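Local structure of binding domain (Hc) of Paraclostridial Mosquitocidal Protein 1 (Paraclostridium bifermentans, 6HOX) at residues 265-270 and 433-438; 167-172 and 181-186. The protein forms the receptor-binding part of a botulinum-like neurotoxin that targets Anopheles mosquitoes, serving in nerve-cell targeting by the toxin's heavy chain. One frame throughout, in Å; residues are numbered along the deposited sequence.

Contact 1 of 2, residues 265-270 and 433-438; sequences MINQAI and TNWYFV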
loop_
_atom_site.group_PDB
_atom_site.type_symbol
_atom_site.label_atom_id
_atom_site.label_comp_id
_atom_site.label_asym_id
_atom_site.label_seq_id
_atom_site.Cartn_x
_atom_site.Cartn_y
_atom_site.Cartn_z
ATOM N N MET A 265 8.633 9.533 -10.014
ATOM C CA MET A 265 8.859 10.207 -8.773
ATOM C C MET A 265 7.804 11.299 -8.653
ATOM O O MET A 265 7.657 12.107 -9.581
ATOM C CB MET A 265 10.274 10.793 -8.732
ATOM C CG MET A 265 10.610 11.506 -7.454
ATOM S SD MET A 265 12.304 12.077 -7.503
ATOM C CE MET A 265 12.453 12.705 -5.834
ATOM N N ILE A 266 7.076 11.274 -7.524
ATOM C CA ILE A 266 5.877 12.069 -7.284
ATOM C C ILE A 266 5.969 12.777 -5.928
ATOM O O ILE A 266 6.395 12.209 -4.923
ATOM C CB ILE A 266 4.635 11.163 -7.344
ATOM C CG1 ILE A 266 4.431 10.610 -8.755
ATOM C CG2 ILE A 266 3.410 11.894 -6.818
ATOM C CD1 ILE A 266 3.430 9.482 -8.841
ATOM N N ASN A 267 5.498 14.023 -5.912
ATOM C CA ASN A 267 5.385 14.800 -4.706
ATOM C C ASN A 267 3.988 14.596 -4.133
ATOM O O ASN A 267 3.012 14.657 -4.866
ATOM C CB ASN A 267 5.618 16.289 -4.945
ATOM C CG ASN A 267 5.712 17.050 -3.642
ATOM O OD1 ASN A 267 4.699 17.448 -3.075
ATOM N ND2 ASN A 267 6.922 17.238 -3.149
ATOM N N GLN A 268 3.916 14.376 -2.815
ATOM C CA GLN A 268 2.662 14.014 -2.177
ATOM C C GLN A 268 1.614 15.113 -2.390
ATOM O O GLN A 268 0.435 14.818 -2.453
ATOM C CB GLN A 268 2.866 13.709 -0.696
ATOM C CG GLN A 268 1.584 13.292 0.013
ATOM C CD GLN A 268 1.868 12.947 1.447
ATOM O OE1 GLN A 268 2.206 13.812 2.252
ATOM N NE2 GLN A 268 1.834 11.658 1.749
ATOM N N ALA A 269 2.044 16.369 -2.526
ATOM C CA ALA A 269 1.120 17.489 -2.611
ATOM C C ALA A 269 0.407 17.518 -3.970
ATOM O O ALA A 269 -0.644 18.091 -4.052
ATOM C CB ALA A 269 1.836 18.795 -2.319
ATOM N N ILE A 270 0.969 16.890 -5.012
ATOM C CA ILE A 270 0.371 16.867 -6.355
ATOM C C ILE A 270 0.555 15.476 -6.940
ATOM O O ILE A 270 1.479 15.245 -7.714
ATOM C CB ILE A 270 1.003 17.920 -7.291
ATOM C CG1 ILE A 270 0.994 19.312 -6.669
ATOM C CG2 ILE A 270 0.333 17.934 -8.654
ATOM C CD1 ILE A 270 2.266 19.620 -5.929
ATOM N N THR A 433 7.061 17.945 1.424
ATOM C CA THR A 433 8.379 17.347 1.701
ATOM C C THR A 433 8.343 15.809 1.649
ATOM O O THR A 433 9.365 15.165 1.864
ATOM C CB THR A 433 8.951 17.831 3.040
ATOM O OG1 THR A 433 8.071 17.462 4.104
ATOM C CG2 THR A 433 9.165 19.330 3.061
ATOM N N ASN A 434 7.195 15.236 1.287
ATOM C CA ASN A 434 7.036 13.784 1.181
ATOM C C ASN A 434 7.052 13.392 -0.291
ATOM O O ASN A 434 6.351 13.988 -1.091
ATOM C CB ASN A 434 5.742 13.302 1.829
ATOM C CG ASN A 434 5.747 13.427 3.336
ATOM O OD1 ASN A 434 6.780 13.253 3.975
ATOM N ND2 ASN A 434 4.582 13.662 3.913
ATOM N N TRP A 435 7.869 12.385 -0.610
ATOM C CA TRP A 435 8.120 11.926 -1.947
ATOM C C TRP A 435 7.776 10.439 -2.057
ATOM O O TRP A 435 8.087 9.666 -1.149
ATOM C CB TRP A 435 9.585 12.178 -2.300
ATOM C CG TRP A 435 9.888 13.639 -2.441
ATOM C CD1 TRP A 435 10.391 14.467 -1.486
ATOM C CD2 TRP A 435 9.640 14.460 -3.595
ATOM N NE1 TRP A 435 10.511 15.738 -1.978
ATOM C CE2 TRP A 435 10.051 15.770 -3.264
ATOM C CE3 TRP A 435 9.112 14.220 -4.874
ATOM C CZ2 TRP A 435 9.968 16.830 -4.169
ATOM C CZ3 TRP A 435 9.038 15.267 -5.770
ATOM C CH2 TRP A 435 9.451 16.556 -5.418
ATOM N N TYR A 436 7.148 10.079 -3.182
ATOM C CA TYR A 436 6.827 8.715 -3.532
ATOM C C TYR A 436 7.608 8.280 -4.772
ATOM O O TYR A 436 7.845 9.076 -5.709
ATOM C CB TYR A 436 5.345 8.539 -3.876
ATOM C CG TYR A 436 4.352 8.758 -2.771
ATOM C CD1 TYR A 436 4.063 7.777 -1.833
ATOM C CD2 TYR A 436 3.600 9.918 -2.735
ATOM C CE1 TYR A 436 3.081 7.954 -0.869
ATOM C CE2 TYR A 436 2.650 10.129 -1.748
ATOM C CZ TYR A 436 2.379 9.143 -0.818
ATOM O OH TYR A 436 1.423 9.381 0.136
ATOM N N PHE A 437 7.923 6.981 -4.813
ATOM C CA PHE A 437 8.424 6.329 -6.001
ATOM C C PHE A 437 7.420 5.251 -6.441
ATOM O O PHE A 437 7.063 4.386 -5.650
ATOM C CB PHE A 437 9.815 5.765 -5.714
ATOM C CG PHE A 437 10.845 6.819 -5.427
ATOM C CD1 PHE A 437 11.488 7.480 -6.459
ATOM C CD2 PHE A 437 11.132 7.194 -4.117
ATOM C CE1 PHE A 437 12.418 8.477 -6.182
ATOM C CE2 PHE A 437 12.075 8.175 -3.845
ATOM C CZ PHE A 437 12.729 8.804 -4.878
ATOM N N VAL A 438 6.988 5.316 -7.712
ATOM C CA VAL A 438 5.970 4.435 -8.293
ATOM C C VAL A 438 6.576 3.664 -9.470
ATOM O O VAL A 438 7.163 4.269 -10.352
ATOM C CB VAL A 438 4.747 5.219 -8.819
ATOM C CG1 VAL A 438 3.600 4.274 -9.166
ATOM C CG2 VAL A 438 4.263 6.284 -7.862
#
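Trp-435 is gripped between Asn-267 and Met-265 of the neighbouring strand. Asn-267 lies over one face of the indole, its CB above the six-membered ring and the amide plane almost perpendicular to it; its ND2, also bonded to the carbonyl of Lys-432, lies toward the rim, 3.2 Å from CZ2 of Trp-435. On the opposite face, toward the rim, sits the terminal methyl CE of Met-265, whose extended chain, with CG anti to the backbone N (chi1 -179°), carries CE to 3.8 Å from CE3 of Trp-435. The indole NE1 is satisfied by the carbonyl of Leu-396. Met-265 also runs alongside Phe-437, pointing the same way, with its CG 3.7 Å from CE1 of that ring, and SD makes oblique Met-aromatic contacts with both rings.

Across the sheet, on the face of Ile-266 and Tyr-436, the polar work falls to Gln-268. Its extended chain slides past the Tyr-436 ring and spends both ends of the amide: NE2 donates in its own plane to OH of Tyr-436 at 2.8 Å, while OE1 accepts from ND2 of Asn-434 at 2.9 Å. That second bond is straight at the hydrogen (173°), yet the donor stands above the carbonyl plane, and the two amides are nearly perpendicular. Together the bonds fix the rotation of the Gln-268 amide.

Ile-266 and Tyr-436 form the antiparallel hydrogen-bonded pair, and N of Gln-268 continues the pairing to O of Asn-434 (3.0 Å). Just beyond, Asn-267 OD1 accepts from N of Ala-269, an Asx turn within a type I beta turn. This strand pairing brings the chain's last strand back to strand 263-267 in the C-terminal, beta-trefoil receptor-binding subdomain.

Contact 2 of 2, residues 167-172 and 181-186; sequences RHITIT and LYINGD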
loop_
_atom_site.group_PDB
_atom_site.type_symbol
_atom_site.label_atom_id
_atom_site.label_comp_id
_atom_site.label_asym_id
_atom_site.label_seq_id
_atom_site.Cartn_x
_atom_site.Cartn_y
_atom_site.Cartn_z
ATOM N N ARG A 167 -2.956 -2.853 1.840
ATOM C CA ARG A 167 -3.722 -2.483 3.025
ATOM C C ARG A 167 -3.719 -3.653 4.017
ATOM O O ARG A 167 -3.859 -4.812 3.622
ATOM C CB ARG A 167 -5.189 -2.199 2.690
ATOM C CG ARG A 167 -5.429 -1.137 1.629
ATOM C CD ARG A 167 -4.863 0.222 1.979
ATOM N NE ARG A 167 -5.393 1.219 1.059
ATOM C CZ ARG A 167 -4.835 2.391 0.752
ATOM N NH1 ARG A 167 -3.707 2.800 1.323
ATOM N NH2 ARG A 167 -5.445 3.149 -0.147
ATOM N N HIS A 168 -3.602 -3.332 5.305
ATOM C CA HIS A 168 -3.651 -4.333 6.336
ATOM C C HIS A 168 -5.022 -4.253 6.976
ATOM O O HIS A 168 -5.420 -3.177 7.430
ATOM C CB HIS A 168 -2.558 -4.163 7.392
ATOM C CG HIS A 168 -2.540 -5.314 8.338
ATOM N ND1 HIS A 168 -3.164 -5.268 9.559
ATOM C CD2 HIS A 168 -2.044 -6.562 8.217
ATOM C CE1 HIS A 168 -3.036 -6.435 10.163
ATOM N NE2 HIS A 168 -2.381 -7.255 9.350
ATOM N N ILE A 169 -5.719 -5.389 6.990
ATOM C CA ILE A 169 -7.087 -5.459 7.522
ATOM C C ILE A 169 -7.053 -6.305 8.785
ATOM O O ILE A 169 -6.416 -7.377 8.782
ATOM C CB ILE A 169 -8.057 -6.064 6.494
ATOM C CG1 ILE A 169 -7.921 -5.397 5.123
ATOM C CG2 ILE A 169 -9.489 -6.006 7.013
ATOM C CD1 ILE A 169 -8.208 -3.914 5.144
ATOM N N THR A 170 -7.732 -5.821 9.832
ATOM C CA THR A 170 -7.930 -6.578 11.042
ATOM C C THR A 170 -9.423 -6.551 11.388
ATOM O O THR A 170 -10.045 -5.501 11.362
ATOM C CB THR A 170 -7.086 -6.060 12.223
ATOM O OG1 THR A 170 -5.712 -5.892 11.868
ATOM C CG2 THR A 170 -7.155 -6.978 13.432
ATOM N N ILE A 171 -9.966 -7.725 11.732
ATOM C CA ILE A 171 -11.358 -7.894 12.177
ATOM C C ILE A 171 -11.307 -8.665 13.506
ATOM O O ILE A 171 -10.782 -9.771 13.552
ATOM C CB ILE A 171 -12.183 -8.650 11.106
ATOM C CG1 ILE A 171 -12.231 -7.908 9.772
ATOM C CG2 ILE A 171 -13.591 -8.988 11.573
ATOM C CD1 ILE A 171 -12.530 -8.822 8.625
ATOM N N THR A 172 -11.812 -8.062 14.581
ATOM C CA THR A 172 -11.834 -8.689 15.883
ATOM C C THR A 172 -13.296 -9.013 16.216
ATOM O O THR A 172 -14.209 -8.203 15.959
ATOM C CB THR A 172 -11.124 -7.817 16.933
ATOM O OG1 THR A 172 -11.881 -6.629 17.165
ATOM C CG2 THR A 172 -9.719 -7.419 16.528
ATOM N N LEU A 181 -13.629 -3.580 12.918
ATOM C CA LEU A 181 -12.805 -3.624 11.717
ATOM C C LEU A 181 -11.800 -2.467 11.708
ATOM O O LEU A 181 -12.150 -1.319 11.994
ATOM C CB LEU A 181 -13.675 -3.580 10.462
ATOM C CG LEU A 181 -12.899 -3.877 9.169
ATOM C CD1 LEU A 181 -13.719 -4.706 8.197
ATOM C CD2 LEU A 181 -12.442 -2.601 8.488
ATOM N N TYR A 182 -10.563 -2.804 11.317
ATOM C CA TYR A 182 -9.416 -1.910 11.289
ATOM C C TYR A 182 -8.795 -1.939 9.882
ATOM O O TYR A 182 -8.751 -2.997 9.263
ATOM C CB TYR A 182 -8.341 -2.366 12.285
ATOM C CG TYR A 182 -8.730 -2.413 13.741
ATOM C CD1 TYR A 182 -9.406 -3.502 14.262
ATOM C CD2 TYR A 182 -8.370 -1.400 14.621
ATOM C CE1 TYR A 182 -9.768 -3.557 15.599
ATOM C CE2 TYR A 182 -8.718 -1.446 15.966
ATOM C CZ TYR A 182 -9.431 -2.521 16.461
ATOM O OH TYR A 182 -9.790 -2.597 17.783
ATOM N N ILE A 183 -8.334 -0.778 9.386
ATOM C CA ILE A 183 -7.426 -0.692 8.233
ATOM C C ILE A 183 -6.146 0.003 8.716
ATOM O O ILE A 183 -6.233 1.057 9.363
ATOM C CB ILE A 183 -8.060 0.040 7.027
ATOM C CG1 ILE A 183 -9.343 -0.647 6.564
ATOM C CG2 ILE A 183 -7.060 0.140 5.884
ATOM C CD1 ILE A 183 -10.161 0.113 5.553
ATOM N N ASN A 184 -4.989 -0.623 8.436
ATOM C CA ASN A 184 -3.666 -0.134 8.787
ATOM C C ASN A 184 -3.634 0.219 10.280
ATOM O O ASN A 184 -3.113 1.256 10.681
ATOM C CB ASN A 184 -3.246 1.028 7.875
ATOM C CG ASN A 184 -3.138 0.627 6.412
ATOM O OD1 ASN A 184 -2.986 -0.556 6.088
ATOM N ND2 ASN A 184 -3.237 1.594 5.512
ATOM N N GLY A 185 -4.206 -0.662 11.108
ATOM C CA GLY A 185 -4.125 -0.524 12.545
ATOM C C GLY A 185 -5.081 0.516 13.116
ATOM O O GLY A 185 -5.074 0.727 14.320
ATOM N N ASP A 186 -5.863 1.194 12.264
ATOM C CA ASP A 186 -6.866 2.179 12.688
ATOM C C ASP A 186 -8.287 1.586 12.631
ATOM O O ASP A 186 -8.742 1.099 11.604
ATOM C CB ASP A 186 -6.838 3.423 11.799
ATOM C CG ASP A 186 -5.562 4.240 11.878
ATOM O OD1 ASP A 186 -4.929 4.242 12.952
ATOM O OD2 ASP A 186 -5.221 4.877 10.864
HETATM O O HOH W 1 -1.980 1.426 2.928
HETATM O O HOH W 2 -5.071 -3.427 10.449
HETATM O O HOH W 3 -10.685 -4.869 18.643
#
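Asn-184 meets His-168 through two hydrogen bonds: its side-chain OD1 accepts from N of His-168 at 2.9 Å, nearly along the C=O axis, and its own backbone N donates to O of His-168 at 2.8 Å. With CG beside the backbone N (chi1 -62°), the amide folds back to the partner strand and takes the place of a main-chain carbonyl just where the strand 181-183 ends. Its ND2 turns to a water that also accepts from NH1 of Arg-167, a guanidinium held as well by carbonyls of Phe-156, Ile-157 and Tyr-160.

A second water accepts from N of Gly-185, meets ND1 of His-168 and OG1 of Thr-170, and gives a weak bond to O of His-168. Farther along, a third joins OG1 of Thr-172 to OH of Tyr-182, 2.6 Å from each. Thr-170 and Tyr-182 exchange backbone bonds, N of Tyr-182 to O of Thr-170 being 2.7 Å, and that oxygen sits at the edge of the tyrosine ring.

Packing takes over on the other face. Ile-169 and Ile-183 lie side by side, CD1 of the former 3.7 Å from CG1 of the latter, and CG1 of Ile-171 meets CD1 of Leu-181.

The hairpin of strands 167-174 and 178-183, in the concanavalin-like N-terminal receptor-binding subdomain, thus has one face of packed aliphatic side chains and one where buried hydroxyls and ND1 of His-168 find partners in ordered water, while a side-chain amide extends the pairing into the type I' turn leading to strand 186-192.

Overall arrangement
The contacts belong to different subdomains of the receptor-binding region: contact 2 lies in the N-terminal one, of concanavalin-like family, and contact 1 in the C-terminal trefoil one. They follow in series along the chain, on opposite sides of its centre, with their own centres 25 Å apart. Their nearest atoms are about 8 Å apart and do not touch, yet the loop after helix 152-155 reaches both: Ile-157 packs on Tyr-436 of contact 1 and offers its carbonyl to Arg-167 of contact 2. Both pair antiparallel strands, but contact 2 is local, within a hairpin, whereas contact 1 joins segments 163 residues apart in sequence.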